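PDB 1WOH: agmatinase from Deinococcus radiodurans, which hydrolyses agmatine to putrescine and urea, as a manganese-dependent member of the ureohydrolase superfamily. Local coordinates for the interface of chains A and B. Numbering follows the deposited sequence. Chains: chain A/B, agmatinase.

Contacts 1 and 2 are neighbouring patches of one interface between chains A and B, with the centres of their C-alpha atoms about 9 Å apart. Helix 284-302 of chain A runs through both: its first turn, with A:Leu287, serves contact 1, and A:Leu288 and, a turn further on, A:Arg291 serve contact 2. B:Pro244 is common to the two and lies nearer A:Leu287 than A:Leu288. An arginine is central to each patch, B:Arg45 in contact 1 and A:Arg291 in contact 2, so the long side chains reach across in opposite directions. Together they probably help fix how subunits meet in the six-copy assembly.

Contact 1: the interface of chains A and B. Residues chain A 61, 282-284, 287; chain B 44-45, 244.
B:Arg45 lays one face of its guanidinium on A:Leu287, whose methyl CD1 sits 3.7 Å above the plane and offset toward the rim, while the carbonyl carbon of A:Thr282 and water 1 lie at the edge, in plane. The ring of B:Phe44 is packed from within its own chain on one face, with B:Arg45 CG over the centre. Over the opposite face, toward the CD1-CE1 rim, pass the methylenes of A:Arg61. Its CD comes to 3.4 Å from B:Phe44 CD1, but A:Arg61 is poorly ordered, so this contact is only tentatively placed.

The polar grip is on a backbone oxygen. B:Arg45 NH1 donates to A:Thr282 O at 2.8 Å, nearly straight at the hydrogen (167°) and in the guanidinium plane, although it approaches from above the carbonyl plane. Water 1 hydrogen-bonds to the same oxygen and stands 3.1 Å from B:Arg45 NH2, linking the second terminal nitrogen to the carbonyl. The bend at chi3 (-63°) turns the tip of B:Arg45 toward this oxygen; B:Arg45 and A:Leu287 reach toward each other tip to tip.

Behind the oxygen, A:Thr282 OG1 accepts bonds from A:Arg284 N and from A:Arg284 NH1, the latter at 2.9 Å. These tie the loop to the start of helix 284-302 and should steady the carbonyl. A:Leu287 branches between partners: CD1 also meets B:Pro244 CD at 4.0 Å, while CD2 points to B:Phe44 CE1. The patch thus anchors the loop of B:Phe44 and B:Arg45 on the beginning of the last helix of chain A, and probably contributes to holding the enzyme's subunits together.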
loop_
_atom_site.group_PDB
_atom_site.type_symbol
_atom_site.label_atom_id
_atom_site.label_comp_id
_atom_site.label_asym_id
_atom_site.label_seq_id
_atom_site.Cartn_x
_atom_site.Cartn_y
_atom_site.Cartn_z
ATOM N N ARG A 61 22.485 1.843 3.927
ATOM C CA ARG A 61 22.771 1.919 2.501
ATOM C C ARG A 61 23.824 3.003 2.282
ATOM O O ARG A 61 24.255 3.241 1.152
ATOM C CB ARG A 61 21.506 2.279 1.716
ATOM C CG ARG A 61 20.634 1.097 1.342
ATOM C CD ARG A 61 21.050 0.510 0.003
ATOM N NE ARG A 61 22.464 0.153 -0.026
ATOM C CZ ARG A 61 23.068 -0.441 -1.052
ATOM N NH1 ARG A 61 22.380 -0.751 -2.143
ATOM N NH2 ARG A 61 24.362 -0.728 -0.984
ATOM N N THR A 282 7.338 3.674 -1.349
ATOM C CA THR A 282 8.450 3.343 -2.238
ATOM C C THR A 282 9.737 3.325 -1.434
ATOM O O THR A 282 10.747 2.767 -1.867
ATOM C CB THR A 282 8.627 4.378 -3.375
ATOM O OG1 THR A 282 9.183 5.589 -2.839
ATOM C CG2 THR A 282 7.290 4.670 -4.050
ATOM N N GLY A 283 9.696 3.956 -0.265
ATOM C CA GLY A 283 10.865 4.012 0.594
ATOM C C GLY A 283 11.970 4.951 0.136
ATOM O O GLY A 283 13.005 5.052 0.796
ATOM N N ARG A 284 11.774 5.654 -0.976
ATOM C CA ARG A 284 12.830 6.553 -1.443
ATOM C C ARG A 284 13.035 7.759 -0.529
ATOM O O ARG A 284 14.136 8.307 -0.461
ATOM C CB ARG A 284 12.557 7.036 -2.872
ATOM C CG ARG A 284 11.420 8.043 -3.048
ATOM C CD ARG A 284 11.403 8.465 -4.518
ATOM N NE ARG A 284 10.337 9.398 -4.862
ATOM C CZ ARG A 284 9.045 9.088 -4.911
ATOM N NH1 ARG A 284 8.635 7.858 -4.624
ATOM N NH2 ARG A 284 8.168 10.000 -5.293
ATOM N N LEU A 287 15.477 6.724 2.225
ATOM C CA LEU A 287 16.750 6.380 1.608
ATOM C C LEU A 287 17.506 7.642 1.211
ATOM O O LEU A 287 18.684 7.800 1.548
ATOM C CB LEU A 287 16.518 5.479 0.392
ATOM C CG LEU A 287 16.184 4.038 0.799
ATOM C CD1 LEU A 287 15.718 3.228 -0.403
ATOM C CD2 LEU A 287 17.427 3.406 1.429
ATOM N N PHE B 44 19.956 -5.685 -2.000
ATOM C CA PHE B 44 19.066 -4.949 -1.110
ATOM C C PHE B 44 17.600 -5.389 -1.138
ATOM O O PHE B 44 17.227 -6.342 -0.456
ATOM C CB PHE B 44 19.168 -3.446 -1.411
ATOM C CG PHE B 44 18.497 -2.565 -0.392
ATOM C CD1 PHE B 44 18.192 -1.242 -0.706
ATOM C CD2 PHE B 44 18.171 -3.044 0.873
ATOM C CE1 PHE B 44 17.567 -0.408 0.228
ATOM C CE2 PHE B 44 17.543 -2.219 1.816
ATOM C CZ PHE B 44 17.243 -0.902 1.492
ATOM N N ARG B 45 16.776 -4.689 -1.915
ATOM C CA ARG B 45 15.347 -4.999 -1.983
ATOM C C ARG B 45 14.915 -5.805 -3.204
ATOM O O ARG B 45 14.982 -5.331 -4.339
ATOM C CB ARG B 45 14.544 -3.696 -1.902
ATOM C CG ARG B 45 14.856 -2.886 -0.643
ATOM C CD ARG B 45 14.005 -1.632 -0.534
ATOM N NE ARG B 45 14.259 -0.698 -1.625
ATOM C CZ ARG B 45 13.527 0.387 -1.862
ATOM N NH1 ARG B 45 12.488 0.682 -1.083
ATOM N NH2 ARG B 45 13.829 1.173 -2.881
ATOM N N PRO B 244 17.631 3.194 -5.234
ATOM C CA PRO B 244 17.579 4.482 -5.927
ATOM C C PRO B 244 18.656 5.463 -5.476
ATOM O O PRO B 244 19.086 5.450 -4.322
ATOM C CB PRO B 244 16.171 4.980 -5.614
ATOM C CG PRO B 244 15.938 4.460 -4.241
ATOM C CD PRO B 244 16.472 3.038 -4.335
HETATM O O HOH W 1 12.367 3.686 -4.038
#

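Contact 2: the interface of chains A and B. Residues chain A 288, 291; chain B 183-184, 244-246.
Helix 284-302 of chain A presents A:Leu288 and A:Arg291 to two loops of chain B, one carrying B:Gly183 and B:Leu184, the other B:Pro244 to B:Pro246. A:Arg291 enters between the loops, with CG anti to the backbone N (chi1 -177°), and its guanidinium is sandwiched. B:Pro246 CG lies 3.4 Å above one face, offset toward the rim; the backbone nitrogen of B:Leu184 is over the opposite face, more loosely. The aliphatic part is packed too, A:Arg291 CG touching B:Leu184 CD1 at 3.7 Å where the two side chains cross at a slant.

At its edge the guanidinium makes a salt bridge through NH1: A:Arg291 NH1 donates to the carboxylate oxygen B:Glu245 OE2 at 3.0 Å. The bond is bent (148° at the hydrogen), and the donor arrives on the anti side of the carboxylate, out of its plane. The guanidinium and carboxylate planes stand 43° apart, rather than lying flat in a parallel, two-pronged pairing.

Two waters complete the setting. Water 2 lies 2.7 Å from A:Arg291 NH1 and is bonded to the carbonyl B:Pro246 O. Water 3 joins A:Arg291 NH2, at 2.9 Å, to the backbone B:Gly183 N. The waters also bond to each other, so a chain of two waters runs from B:Pro246 O to B:Gly183 N, with a terminal nitrogen of A:Arg291 on each.

Beside this, A:Leu288 and B:Pro246 lie alongside and point opposite ways, CD2 of the leucine 3.8 Å from B:Pro246 CB. The patch clamps two loops of chain B around one helical arginine, combining charge, water and greasy packing in what is probably a subunit contact of the enzyme's oligomer.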
loop_
_atom_site.group_PDB
_atom_site.type_symbol
_atom_site.label_atom_id
_atom_site.label_comp_id
_atom_site.label_asym_id
_atom_site.label_seq_id
_atom_site.Cartn_x
_atom_site.Cartn_y
_atom_site.Cartn_z
ATOM N N LEU A 288 16.822 8.551 0.521
ATOM C CA LEU A 288 17.429 9.798 0.098
ATOM C C LEU A 288 17.792 10.717 1.253
ATOM O O LEU A 288 18.837 11.363 1.222
ATOM C CB LEU A 288 16.512 10.547 -0.869
ATOM C CG LEU A 288 16.774 10.254 -2.350
ATOM C CD1 LEU A 288 16.662 8.757 -2.607
ATOM C CD2 LEU A 288 15.797 11.040 -3.213
ATOM N N ARG A 291 20.879 9.561 3.086
ATOM C CA ARG A 291 22.057 9.899 2.296
ATOM C C ARG A 291 22.386 11.379 2.451
ATOM O O ARG A 291 23.554 11.762 2.530
ATOM C CB ARG A 291 21.844 9.588 0.812
ATOM C CG ARG A 291 23.101 9.884 0.005
ATOM C CD ARG A 291 22.877 9.903 -1.488
ATOM N NE ARG A 291 23.681 10.967 -2.085
ATOM C CZ ARG A 291 24.019 11.029 -3.367
ATOM N NH1 ARG A 291 23.634 10.079 -4.207
ATOM N NH2 ARG A 291 24.728 12.059 -3.809
ATOM N N GLY B 183 26.268 8.984 -6.964
ATOM C CA GLY B 183 26.245 8.304 -5.685
ATOM C C GLY B 183 27.467 8.640 -4.856
ATOM O O GLY B 183 28.427 9.218 -5.367
ATOM N N LEU B 184 27.434 8.282 -3.577
ATOM C CA LEU B 184 28.551 8.570 -2.682
ATOM C C LEU B 184 29.667 7.541 -2.745
ATOM O O LEU B 184 30.796 7.833 -2.361
ATOM C CB LEU B 184 28.070 8.664 -1.235
ATOM C CG LEU B 184 27.087 9.780 -0.892
ATOM C CD1 LEU B 184 26.753 9.719 0.595
ATOM C CD2 LEU B 184 27.698 11.123 -1.249
ATOM N N PRO B 244 17.631 3.194 -5.234
ATOM C CA PRO B 244 17.579 4.482 -5.927
ATOM C C PRO B 244 18.656 5.463 -5.476
ATOM O O PRO B 244 19.086 5.450 -4.322
ATOM C CB PRO B 244 16.171 4.980 -5.614
ATOM C CG PRO B 244 15.938 4.460 -4.241
ATOM C CD PRO B 244 16.472 3.038 -4.335
ATOM N N GLU B 245 19.080 6.307 -6.411
ATOM C CA GLU B 245 20.088 7.324 -6.163
ATOM C C GLU B 245 19.478 8.636 -6.639
ATOM O O GLU B 245 18.972 8.718 -7.756
ATOM C CB GLU B 245 21.353 7.011 -6.968
ATOM C CG GLU B 245 22.629 7.395 -6.267
ATOM C CD GLU B 245 22.813 6.639 -4.967
ATOM O OE1 GLU B 245 23.032 5.410 -5.014
ATOM O OE2 GLU B 245 22.729 7.275 -3.899
ATOM N N PRO B 246 19.514 9.682 -5.799
ATOM C CA PRO B 246 18.935 10.967 -6.204
ATOM C C PRO B 246 19.598 11.619 -7.411
ATOM O O PRO B 246 20.729 11.272 -7.777
ATOM C CB PRO B 246 19.084 11.824 -4.947
ATOM C CG PRO B 246 20.340 11.286 -4.324
ATOM C CD PRO B 246 20.178 9.787 -4.488
HETATM O O HOH W 2 23.284 10.940 -6.755
HETATM O O HOH W 3 26.000 11.923 -6.441
#